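Local atomic coordinates of heavy metal cation tricomponent efflux pump ZneA(CzcA-like) (Cupriavidus metallidurans, PDB entry 4K0J), a protein that works as a Zn(II)/proton antiporter of the RND superfamily, the inner-membrane pump of a three-component heavy metal efflux system. Residues C[204-209]-C[740-745]; C[208-213]-C[230-235]; C[399-404]-C[477-482]. One frame throughout, in Å; residues are numbered along the deposited sequence.

Overall arrangement
Interactions 1 and 2 form one continuous region at one end of the molecule, and interaction 3 lies at the other, within the predicted membrane helices. The centres of the first two are about 10 Å apart; they share Glu-208 and Asn-209 and meet where Thr-743 and Val-745 of the edge strand pack against Asn-210 and Ile-233. Both also touch the second subunit, consistent with their place in the docking domain of an RND trimer. Interaction 3 is about 81 and 82 Å from them between centres, and about 64 and 70 Å between nearest atoms. It joins helix 399-411 to the end of helix 463-479, with no other chain touching its segments.

Interaction 1: residues C[204-209]-C[740-745]; sequences QAISEN and SPVTQV
Ser-207 and Ile-206 are set against Val-742 and Thr-743 by a helix turn closed at Gln-204 O, which takes the N-H of Glu-208 at 2.9 Å and, weakly, that of Ser-207. No hydrogen bond crosses between the two segments, which meet by van der Waals contact of side chains and of helix backbone atoms. Val-742 carries the contact: its CG1, anti to the backbone N (chi1 -171°), meets two successive helix residues. It lies 3.4 Å from Ile-206 CG2, the two side chains crossing at about a right angle, and 3.9 Å from Ser-207 CB. Thr-743 continues the contact with its methyl, CG2 coming within 4.0 Å of Ile-206 O, while its CB sits 4.3 Å from Ser-207 CA. Helix and strand run nearly parallel, with their segment axes 15° apart and 7.4 Å from each other at closest approach.

Two successive strand residues can turn to the same helix because the strand is irregular here. Val-742 has a nearly helical backbone, and both it and Thr-743 make backbone hydrogen bonds with Val-754 of the neighbouring strand 750-758. The result is a classic beta bulge in an outermost strand of a four-stranded mixed sheet, covered by a helix from the other half of the chain, an arrangement consistent with the docking domain of RND pumps.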
ATOM      1  N   GLN C 204      18.622 -30.609  28.321  1.00 88.80           N
ATOM      2  CA  GLN C 204      18.347 -29.375  29.057  1.00 87.86           C
ATOM      3  C   GLN C 204      19.611 -28.893  29.753  1.00 78.67           C
ATOM      4  O   GLN C 204      19.899 -27.699  29.771  1.00 64.17           O
ATOM      5  CB  GLN C 204      17.214 -29.567  30.069  1.00 89.03           C
ATOM      6  CG  GLN C 204      15.828 -29.726  29.452  1.00 94.80           C
ATOM      7  CD  GLN C 204      15.236 -28.421  28.961  1.00106.91           C
ATOM      8  OE1 GLN C 204      14.282 -27.909  29.545  1.00114.39           O
ATOM      9  NE2 GLN C 204      15.786 -27.884  27.878  1.00111.12           N
ATOM     10  N   ALA C 205      20.367 -29.833  30.314  1.00 80.14           N
ATOM     11  CA  ALA C 205      21.654 -29.511  30.917  1.00 76.92           C
ATOM     12  C   ALA C 205      22.589 -28.932  29.868  1.00 89.27           C
ATOM     13  O   ALA C 205      23.065 -27.802  29.999  1.00 98.19           O
ATOM     14  CB  ALA C 205      22.273 -30.745  31.539  1.00 67.50           C
ATOM     15  N   ILE C 206      22.826 -29.708  28.813  1.00 82.51           N
ATOM     16  CA  ILE C 206      23.797 -29.356  27.775  1.00 65.97           C
ATOM     17  C   ILE C 206      23.381 -28.114  26.972  1.00 51.18           C
ATOM     18  O   ILE C 206      24.187 -27.547  26.241  1.00 39.91           O
ATOM     19  CB  ILE C 206      24.050 -30.556  26.829  1.00 53.20           C
ATOM     20  CG1 ILE C 206      25.370 -30.412  26.074  1.00 42.02           C
ATOM     21  CG2 ILE C 206      22.926 -30.699  25.859  1.00 60.16           C
ATOM     22  CD1 ILE C 206      25.559 -31.456  25.003  1.00 39.79           C
ATOM     23  N   SER C 207      22.132 -27.684  27.128  1.00 40.18           N
ATOM     24  CA  SER C 207      21.648 -26.492  26.438  1.00 39.84           C
ATOM     25  C   SER C 207      21.672 -25.247  27.320  1.00 49.03           C
ATOM     26  O   SER C 207      22.055 -24.170  26.865  1.00 55.21           O
ATOM     27  CB  SER C 207      20.233 -26.712  25.894  1.00 67.67           C
ATOM     28  OG  SER C 207      19.681 -25.509  25.389  1.00 72.72           O
ATOM     29  N   GLU C 208      21.260 -25.397  28.577  1.00 60.67           N
ATOM     30  CA  GLU C 208      21.119 -24.249  29.478  1.00 73.92           C
ATOM     31  C   GLU C 208      22.437 -23.577  29.871  1.00 80.53           C
ATOM     32  O   GLU C 208      22.439 -22.423  30.295  1.00 68.18           O
ATOM     33  CB  GLU C 208      20.338 -24.637  30.736  1.00 86.95           C
ATOM     34  CG  GLU C 208      18.840 -24.776  30.520  1.00101.29           C
ATOM     35  CD  GLU C 208      18.130 -25.409  31.706  1.00113.34           C
ATOM     36  OE1 GLU C 208      18.664 -26.381  32.282  1.00112.33           O
ATOM     37  OE2 GLU C 208      17.033 -24.931  32.061  1.00121.48           O
ATOM     38  N   ASN C 209      23.552 -24.294  29.739  1.00 98.31           N
ATOM     39  CA  ASN C 209      24.858 -23.726  30.075  1.00102.92           C
ATOM     40  C   ASN C 209      25.626 -23.201  28.859  1.00 95.36           C
ATOM     41  O   ASN C 209      26.840 -23.367  28.750  1.00 99.11           O
ATOM     42  CB  ASN C 209      25.712 -24.713  30.885  1.00110.32           C
ATOM     43  CG  ASN C 209      25.992 -25.999  30.136  1.00114.18           C
ATOM     44  OD1 ASN C 209      26.972 -26.100  29.398  1.00117.56           O
ATOM     45  ND2 ASN C 209      25.136 -26.995  30.330  1.00112.41           N
ATOM     46  N   SER C 740      17.623 -34.695  17.085  1.00 54.30           N
ATOM     47  CA  SER C 740      17.290 -33.275  17.103  1.00 59.61           C
ATOM     48  C   SER C 740      18.460 -32.460  17.642  1.00 55.09           C
ATOM     49  O   SER C 740      19.116 -32.872  18.602  1.00 46.51           O
ATOM     50  CB  SER C 740      16.056 -33.014  17.972  1.00 60.62           C
ATOM     51  OG  SER C 740      16.425 -32.402  19.199  1.00 49.02           O
ATOM     52  N   PRO C 741      18.722 -31.295  17.026  1.00 56.13           N
ATOM     53  CA  PRO C 741      19.747 -30.356  17.495  1.00 57.23           C
ATOM     54  C   PRO C 741      19.419 -29.850  18.888  1.00 64.74           C
ATOM     55  O   PRO C 741      18.267 -29.516  19.159  1.00 72.08           O
ATOM     56  CB  PRO C 741      19.658 -29.206  16.488  1.00 49.72           C
ATOM     57  CG  PRO C 741      18.296 -29.310  15.912  1.00 52.83           C
ATOM     58  CD  PRO C 741      18.007 -30.777  15.849  1.00 51.72           C
ATOM     59  N   VAL C 742      20.415 -29.799  19.764  1.00 63.55           N
ATOM     60  CA  VAL C 742      20.177 -29.365  21.133  1.00 57.25           C
ATOM     61  C   VAL C 742      20.444 -27.881  21.319  1.00 58.21           C
ATOM     62  O   VAL C 742      19.625 -27.163  21.893  1.00 61.89           O
ATOM     63  CB  VAL C 742      21.049 -30.117  22.137  1.00 49.46           C
ATOM     64  CG1 VAL C 742      20.600 -29.769  23.533  1.00 46.77           C
ATOM     65  CG2 VAL C 742      20.971 -31.615  21.899  1.00 46.63           C
ATOM     66  N   THR C 743      21.598 -27.420  20.846  1.00 51.91           N
ATOM     67  CA  THR C 743      21.932 -26.009  21.018  1.00 43.56           C
ATOM     68  C   THR C 743      22.614 -25.427  19.784  1.00 43.99           C
ATOM     69  O   THR C 743      22.561 -26.022  18.711  1.00 54.89           O
ATOM     70  CB  THR C 743      22.758 -25.771  22.305  1.00 38.51           C
ATOM     71  OG1 THR C 743      23.166 -24.402  22.382  1.00 38.37           O
ATOM     72  CG2 THR C 743      23.975 -26.651  22.328  1.00 38.60           C
ATOM     73  N   GLN C 744      23.232 -24.258  19.930  1.00 40.13           N
ATOM     74  CA  GLN C 744      23.815 -23.563  18.781  1.00 41.48           C
ATOM     75  C   GLN C 744      25.149 -22.877  19.086  1.00 38.80           C
ATOM     76  O   GLN C 744      25.184 -21.796  19.668  1.00 39.84           O
ATOM     77  CB  GLN C 744      22.821 -22.546  18.225  1.00 46.55           C
ATOM     78  CG  GLN C 744      23.360 -21.719  17.078  1.00 63.29           C
ATOM     79  CD  GLN C 744      22.368 -20.680  16.602  1.00 72.81           C
ATOM     80  OE1 GLN C 744      21.455 -20.297  17.335  1.00 73.70           O
ATOM     81  NE2 GLN C 744      22.535 -20.222  15.365  1.00 73.80           N
ATOM     82  N   VAL C 745      26.237 -23.513  18.672  1.00 37.23           N
ATOM     83  CA  VAL C 745      27.583 -23.004  18.897  1.00 37.85           C
ATOM     84  C   VAL C 745      27.967 -21.990  17.820  1.00 42.35           C
ATOM     85  O   VAL C 745      27.695 -22.204  16.639  1.00 42.62           O
ATOM     86  CB  VAL C 745      28.598 -24.170  18.914  1.00 37.35           C
ATOM     87  CG1 VAL C 745      28.350 -25.085  17.742  1.00 61.07           C
ATOM     88  CG2 VAL C 745      30.024 -23.658  18.876  1.00 46.19           C
TER

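Interaction 2: residues C[208-213]-C[230-235]; sequences ENNANA and VGLIRN
Two asparagines reach across to the backbone of residues 231-233 by different first torsions. Asn-210 holds CG anti to its backbone N (chi1 177°), whereas Asn-212 places CG beside the N and anti to the carbonyl carbon (chi1 -88°). Together they tie together the segments leading into and out of the hairpin formed by strands 214-220 and 223-230, probably the counterpart of the long docking-domain arm that RND subunits extend into a neighbour. Neither segment is regular helix or strand, and their touching parts run steeply across each other.

Asn-210 OD1 accepts the N-H of Ile-233 at 2.9 Å; the bond is nearly straight (167° at the hydrogen) and comes in almost along the C=O axis. Carbon flanks the same oxygen: Leu-232 CD1 is 3.2 Å from Asn-210 OD1, and Ile-233 CG2 also lies close to it. The Leu-232 methyl touches ND2 as well, whereas the Ile-233 and Asn-210 side chains cross at about a right angle.

Asn-212 OD1 faces two successive N-H groups, those of Gly-231 and Leu-232, and accepts a hydrogen bond from each, the Leu-232 donor tilted out of the carbonyl plane. Both bonds are modelled very short, and their exact lengths are doubtful at this resolution.

The second subunit grips Asn-212 from outside the pair: its Glu-60 accepts a hydrogen bond from ND2, and its Tyr-121 hydroxyl bonds to the Asn-212 backbone N. The same subunit adds a strand that pairs in parallel with Val-230, carrying the sheet across the interface. Within the chain, Asn-212 and Val-230 lie side by side and point the same way, with Asn-212 ND2 3.5 Å from Val-230 CG1.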
ATOM      1  N   GLU C 208      21.260 -25.397  28.577  1.00 60.67           N
ATOM      2  CA  GLU C 208      21.119 -24.249  29.478  1.00 73.92           C
ATOM      3  C   GLU C 208      22.437 -23.577  29.871  1.00 80.53           C
ATOM      4  O   GLU C 208      22.439 -22.423  30.295  1.00 68.18           O
ATOM      5  CB  GLU C 208      20.338 -24.637  30.736  1.00 86.95           C
ATOM      6  CG  GLU C 208      18.840 -24.776  30.520  1.00101.29           C
ATOM      7  CD  GLU C 208      18.130 -25.409  31.706  1.00113.34           C
ATOM      8  OE1 GLU C 208      18.664 -26.381  32.282  1.00112.33           O
ATOM      9  OE2 GLU C 208      17.033 -24.931  32.061  1.00121.48           O
ATOM     10  N   ASN C 209      23.552 -24.294  29.739  1.00 98.31           N
ATOM     11  CA  ASN C 209      24.858 -23.726  30.075  1.00102.92           C
ATOM     12  C   ASN C 209      25.626 -23.201  28.859  1.00 95.36           C
ATOM     13  O   ASN C 209      26.840 -23.367  28.750  1.00 99.11           O
ATOM     14  CB  ASN C 209      25.712 -24.713  30.885  1.00110.32           C
ATOM     15  CG  ASN C 209      25.992 -25.999  30.136  1.00114.18           C
ATOM     16  OD1 ASN C 209      26.972 -26.100  29.398  1.00117.56           O
ATOM     17  ND2 ASN C 209      25.136 -26.995  30.330  1.00112.41           N
ATOM     18  N   ASN C 210      24.903 -22.566  27.947  1.00 86.33           N
ATOM     19  CA  ASN C 210      25.525 -21.895  26.818  1.00 87.52           C
ATOM     20  C   ASN C 210      25.067 -20.443  26.739  1.00 96.97           C
ATOM     21  O   ASN C 210      24.199 -20.090  25.939  1.00 97.66           O
ATOM     22  CB  ASN C 210      25.223 -22.626  25.510  1.00 82.98           C
ATOM     23  CG  ASN C 210      25.790 -21.906  24.300  1.00 77.51           C
ATOM     24  OD1 ASN C 210      27.006 -21.832  24.124  1.00 83.05           O
ATOM     25  ND2 ASN C 210      24.909 -21.359  23.466  1.00 63.07           N
ATOM     26  N   ALA C 211      25.649 -19.605  27.589  1.00102.51           N
ATOM     27  CA  ALA C 211      25.280 -18.197  27.629  1.00102.97           C
ATOM     28  C   ALA C 211      26.443 -17.326  28.081  1.00 93.69           C
ATOM     29  O   ALA C 211      27.302 -17.762  28.846  1.00 98.63           O
ATOM     30  CB  ALA C 211      24.072 -17.986  28.535  1.00107.51           C
ATOM     31  N   ASN C 212      26.464 -16.093  27.589  1.00 73.19           N
ATOM     32  CA  ASN C 212      27.463 -15.119  27.988  1.00 57.04           C
ATOM     33  C   ASN C 212      26.806 -13.931  28.667  1.00 62.22           C
ATOM     34  O   ASN C 212      26.468 -12.949  28.012  1.00 77.82           O
ATOM     35  CB  ASN C 212      28.258 -14.635  26.775  1.00 53.74           C
ATOM     36  CG  ASN C 212      29.456 -15.508  26.476  1.00 62.77           C
ATOM     37  OD1 ASN C 212      29.507 -16.672  26.880  1.00 71.20           O
ATOM     38  ND2 ASN C 212      30.433 -14.950  25.767  1.00 58.38           N
ATOM     39  N   ALA C 213      26.619 -14.019  29.979  1.00 56.20           N
ATOM     40  CA  ALA C 213      26.031 -12.916  30.728  1.00 50.64           C
ATOM     41  C   ALA C 213      26.939 -11.687  30.708  1.00 49.56           C
ATOM     42  O   ALA C 213      28.144 -11.790  30.465  1.00 42.26           O
ATOM     43  CB  ALA C 213      25.742 -13.336  32.155  1.00 44.55           C
ATOM     44  N   VAL C 230      31.803 -15.111  30.236  1.00 37.61           N
ATOM     45  CA  VAL C 230      31.845 -15.869  28.993  1.00 51.86           C
ATOM     46  C   VAL C 230      31.609 -17.349  29.253  1.00 72.00           C
ATOM     47  O   VAL C 230      32.398 -18.004  29.937  1.00 73.52           O
ATOM     48  CB  VAL C 230      33.190 -15.690  28.263  1.00 42.20           C
ATOM     49  CG1 VAL C 230      33.242 -16.571  27.034  1.00 37.13           C
ATOM     50  CG2 VAL C 230      33.393 -14.233  27.882  1.00 40.94           C
ATOM     51  N   GLY C 231      30.514 -17.871  28.709  1.00 78.73           N
ATOM     52  CA  GLY C 231      30.170 -19.269  28.884  1.00 75.01           C
ATOM     53  C   GLY C 231      29.693 -19.902  27.598  1.00 73.28           C
ATOM     54  O   GLY C 231      29.216 -21.034  27.590  1.00 78.63           O
ATOM     55  N   LEU C 232      29.823 -19.159  26.505  1.00 77.01           N
ATOM     56  CA  LEU C 232      29.452 -19.652  25.188  1.00 79.58           C
ATOM     57  C   LEU C 232      30.410 -20.765  24.753  1.00 73.53           C
ATOM     58  O   LEU C 232      31.629 -20.590  24.794  1.00 77.86           O
ATOM     59  CB  LEU C 232      29.475 -18.500  24.180  1.00 75.16           C
ATOM     60  CG  LEU C 232      28.780 -18.709  22.835  1.00 79.30           C
ATOM     61  CD1 LEU C 232      27.276 -18.853  23.019  1.00 77.11           C
ATOM     62  CD2 LEU C 232      29.100 -17.565  21.891  1.00 79.19           C
ATOM     63  N   ILE C 233      29.859 -21.908  24.350  1.00 57.38           N
ATOM     64  CA  ILE C 233      30.672 -23.033  23.887  1.00 57.89           C
ATOM     65  C   ILE C 233      31.342 -22.700  22.552  1.00 56.77           C
ATOM     66  O   ILE C 233      30.732 -22.068  21.689  1.00 64.89           O
ATOM     67  CB  ILE C 233      29.834 -24.330  23.774  1.00 61.50           C
ATOM     68  CG1 ILE C 233      30.711 -25.507  23.358  1.00 53.32           C
ATOM     69  CG2 ILE C 233      28.673 -24.154  22.805  1.00 69.40           C
ATOM     70  CD1 ILE C 233      29.933 -26.750  23.040  1.00 44.30           C
ATOM     71  N   ARG C 234      32.599 -23.110  22.390  1.00 38.02           N
ATOM     72  CA  ARG C 234      33.404 -22.671  21.243  1.00 37.58           C
ATOM     73  C   ARG C 234      33.807 -23.805  20.321  1.00 37.63           C
ATOM     74  O   ARG C 234      33.888 -23.635  19.112  1.00 41.23           O
ATOM     75  CB  ARG C 234      34.666 -21.935  21.706  1.00 37.50           C
ATOM     76  CG  ARG C 234      34.423 -20.572  22.332  1.00 43.93           C
ATOM     77  CD  ARG C 234      33.824 -19.593  21.338  1.00 45.72           C
ATOM     78  NE  ARG C 234      33.551 -18.298  21.957  1.00 54.97           N
ATOM     79  CZ  ARG C 234      32.757 -17.367  21.433  1.00 50.79           C
ATOM     80  NH1 ARG C 234      32.144 -17.587  20.276  1.00 46.14           N
ATOM     81  NH2 ARG C 234      32.573 -16.216  22.073  1.00 40.54           N
ATOM     82  N   ASN C 235      34.088 -24.959  20.898  1.00 38.08           N
ATOM     83  CA  ASN C 235      34.456 -26.112  20.099  1.00 49.68           C
ATOM     84  C   ASN C 235      34.145 -27.391  20.852  1.00 53.02           C
ATOM     85  O   ASN C 235      33.898 -27.354  22.058  1.00 38.92           O
ATOM     86  CB  ASN C 235      35.933 -26.054  19.703  1.00 50.10           C
ATOM     87  CG  ASN C 235      36.853 -25.869  20.893  1.00 54.43           C
ATOM     88  OD1 ASN C 235      36.448 -26.030  22.044  1.00 51.63           O
ATOM     89  ND2 ASN C 235      38.105 -25.526  20.621  1.00 57.37           N
TER

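Interaction 3: residues C[399-404]-C[477-482]; sequences DGAIVV and LVALLL
Val-404 directs its CB at residues 477-482, and from there the side chain divides. CG1 stands anti to the backbone N (chi1 -175°), and it is the other branch, CG2, that makes the contact. This methyl lies 4.3 Å from Ala-479 O and 4.2 Å from Leu-480 CD2, so it reaches both the last helical residue and the first one beyond it. Leu-480 has left helical geometry, but the end of its side chain lies nearer to helix 399-411 than its CB does, and its CD2 meets the valine.

One turn earlier the helices approach through much smaller groups. The single methyl of Ala-479 is turned to the opposing backbone: its CB is 3.2 Å from Gly-400 O and 3.7 Å from Ala-401 CA. The two alanine methyls also touch, Ala-401 CB to Ala-479 CB at 3.9 Å. With only glycine and alanine at this point, the backbones come near each other, the CA atoms of Ala-401 and Ala-479 being 4.6 Å apart.

Both segments fall in predicted transmembrane spans, the fourth and sixth in chain order, and the contact is largely buried. Thr-365 of helix 365-379 packs on both Ala-401 and Val-478, so it touches both segments. Asp-399, in the same turn as Gly-400, packs instead on Thr-964 and Val-967 of helix 958-970; its place in the fourth span is consistent with the acidic positions of the proton relay in RND pumps.

No hydrogen bond or charge pair links the segments. Methyl groups, two backbone carbonyl oxygens and the CA of Ala-401 make up the contact, which therefore rests on van der Waals packing without a directional polar bond between the segments.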
ATOM      1  N   ASP C 399       2.789   1.464 -45.376  1.00 95.14           N
ATOM      2  CA  ASP C 399       1.633   1.447 -46.266  1.00102.60           C
ATOM      3  C   ASP C 399       0.809   2.721 -46.145  1.00 98.40           C
ATOM      4  O   ASP C 399       0.056   3.075 -47.051  1.00 98.71           O
ATOM      5  CB  ASP C 399       0.765   0.221 -45.996  1.00113.97           C
ATOM      6  CG  ASP C 399       1.424  -1.058 -46.455  1.00122.99           C
ATOM      7  OD1 ASP C 399       2.624  -1.009 -46.790  1.00125.13           O
ATOM      8  OD2 ASP C 399       0.747  -2.108 -46.478  1.00127.16           O
ATOM      9  N   GLY C 400       0.957   3.412 -45.021  1.00 93.70           N
ATOM     10  CA  GLY C 400       0.337   4.708 -44.861  1.00 95.26           C
ATOM     11  C   GLY C 400       1.079   5.743 -45.677  1.00 93.43           C
ATOM     12  O   GLY C 400       0.521   6.773 -46.046  1.00102.82           O
ATOM     13  N   ALA C 401       2.343   5.457 -45.973  1.00 80.11           N
ATOM     14  CA  ALA C 401       3.200   6.420 -46.656  1.00 74.52           C
ATOM     15  C   ALA C 401       3.420   6.112 -48.133  1.00 75.72           C
ATOM     16  O   ALA C 401       3.461   7.023 -48.954  1.00 78.57           O
ATOM     17  CB  ALA C 401       4.540   6.536 -45.938  1.00 73.27           C
ATOM     18  N   ILE C 402       3.566   4.836 -48.472  1.00 85.82           N
ATOM     19  CA  ILE C 402       3.932   4.468 -49.839  1.00103.29           C
ATOM     20  C   ILE C 402       2.808   4.692 -50.850  1.00112.94           C
ATOM     21  O   ILE C 402       3.065   4.825 -52.045  1.00122.15           O
ATOM     22  CB  ILE C 402       4.442   3.013 -49.939  1.00111.27           C
ATOM     23  CG1 ILE C 402       3.298   2.019 -49.747  1.00119.70           C
ATOM     24  CG2 ILE C 402       5.558   2.764 -48.935  1.00109.80           C
ATOM     25  CD1 ILE C 402       3.742   0.576 -49.815  1.00125.51           C
ATOM     26  N   VAL C 403       1.569   4.737 -50.374  1.00111.29           N
ATOM     27  CA  VAL C 403       0.435   5.000 -51.253  1.00110.87           C
ATOM     28  C   VAL C 403       0.464   6.443 -51.741  1.00105.81           C
ATOM     29  O   VAL C 403       0.108   6.732 -52.885  1.00110.78           O
ATOM     30  CB  VAL C 403      -0.903   4.732 -50.549  1.00114.38           C
ATOM     31  CG1 VAL C 403      -1.138   3.237 -50.414  1.00114.21           C
ATOM     32  CG2 VAL C 403      -0.927   5.408 -49.192  1.00115.88           C
ATOM     33  N   VAL C 404       0.896   7.340 -50.860  1.00 94.40           N
ATOM     34  CA  VAL C 404       1.039   8.750 -51.182  1.00 83.73           C
ATOM     35  C   VAL C 404       2.120   8.926 -52.239  1.00 86.44           C
ATOM     36  O   VAL C 404       1.898   9.546 -53.282  1.00 95.47           O
ATOM     37  CB  VAL C 404       1.429   9.556 -49.934  1.00 73.80           C
ATOM     38  CG1 VAL C 404       1.465  11.038 -50.252  1.00 78.16           C
ATOM     39  CG2 VAL C 404       0.460   9.264 -48.795  1.00 67.19           C
ATOM     40  N   LEU C 477       0.958  10.277 -38.606  1.00 80.20           N
ATOM     41  CA  LEU C 477       1.480  11.617 -38.359  1.00 76.61           C
ATOM     42  C   LEU C 477       2.705  11.946 -39.220  1.00 80.59           C
ATOM     43  O   LEU C 477       3.142  13.094 -39.270  1.00 84.56           O
ATOM     44  CB  LEU C 477       1.821  11.772 -36.874  1.00 73.87           C
ATOM     45  CG  LEU C 477       2.009  13.184 -36.312  1.00 77.07           C
ATOM     46  CD1 LEU C 477       0.682  13.927 -36.286  1.00 85.59           C
ATOM     47  CD2 LEU C 477       2.632  13.136 -34.924  1.00 70.53           C
ATOM     48  N   VAL C 478       3.258  10.941 -39.893  1.00 78.35           N
ATOM     49  CA  VAL C 478       4.425  11.148 -40.749  1.00 69.41           C
ATOM     50  C   VAL C 478       4.029  11.250 -42.216  1.00 62.82           C
ATOM     51  O   VAL C 478       4.463  12.157 -42.923  1.00 58.03           O
ATOM     52  CB  VAL C 478       5.463  10.012 -40.584  1.00 66.18           C
ATOM     53  CG1 VAL C 478       6.373   9.922 -41.803  1.00 55.21           C
ATOM     54  CG2 VAL C 478       6.281  10.220 -39.322  1.00 67.01           C
ATOM     55  N   ALA C 479       3.192  10.315 -42.655  1.00 65.27           N
ATOM     56  CA  ALA C 479       2.811  10.197 -44.058  1.00 67.41           C
ATOM     57  C   ALA C 479       2.067  11.422 -44.577  1.00 71.10           C
ATOM     58  O   ALA C 479       2.157  11.765 -45.757  1.00 66.81           O
ATOM     59  CB  ALA C 479       1.973   8.949 -44.265  1.00 71.42           C
ATOM     60  N   LEU C 480       1.326  12.076 -43.690  1.00 81.12           N
ATOM     61  CA  LEU C 480       0.555  13.250 -44.065  1.00 86.11           C
ATOM     62  C   LEU C 480       1.095  14.486 -43.352  1.00 90.20           C
ATOM     63  O   LEU C 480       0.331  15.282 -42.804  1.00 93.33           O
ATOM     64  CB  LEU C 480      -0.922  13.041 -43.725  1.00 82.91           C
ATOM     65  CG  LEU C 480      -1.522  11.695 -44.142  1.00 75.06           C
ATOM     66  CD1 LEU C 480      -2.999  11.631 -43.791  1.00 74.06           C
ATOM     67  CD2 LEU C 480      -1.311  11.433 -45.623  1.00 73.47           C
ATOM     68  N   LEU C 481       2.418  14.637 -43.363  1.00 86.07           N
ATOM     69  CA  LEU C 481       3.065  15.760 -42.692  1.00 83.55           C
ATOM     70  C   LEU C 481       4.502  15.983 -43.155  1.00 79.69           C
ATOM     71  O   LEU C 481       4.812  16.998 -43.776  1.00 89.75           O
ATOM     72  CB  LEU C 481       3.022  15.567 -41.177  1.00 89.07           C
ATOM     73  CG  LEU C 481       2.204  16.593 -40.392  1.00 96.23           C
ATOM     74  CD1 LEU C 481       1.643  15.975 -39.128  1.00 95.00           C
ATOM     75  CD2 LEU C 481       3.066  17.795 -40.051  1.00101.72           C
ATOM     76  N   LEU C 482       5.379  15.035 -42.846  1.00 77.45           N
ATOM     77  CA  LEU C 482       6.790  15.164 -43.201  1.00 81.29           C
ATOM     78  C   LEU C 482       7.040  14.723 -44.640  1.00 89.12           C
ATOM     79  O   LEU C 482       7.986  15.173 -45.284  1.00 91.57           O
ATOM     80  CB  LEU C 482       7.660  14.345 -42.247  1.00 80.36           C
ATOM     81  CG  LEU C 482       9.157  14.637 -42.326  1.00 78.50           C
ATOM     82  CD1 LEU C 482       9.431  16.069 -41.909  1.00 77.11           C
ATOM     83  CD2 LEU C 482       9.936  13.666 -41.463  1.00 80.51           C
TER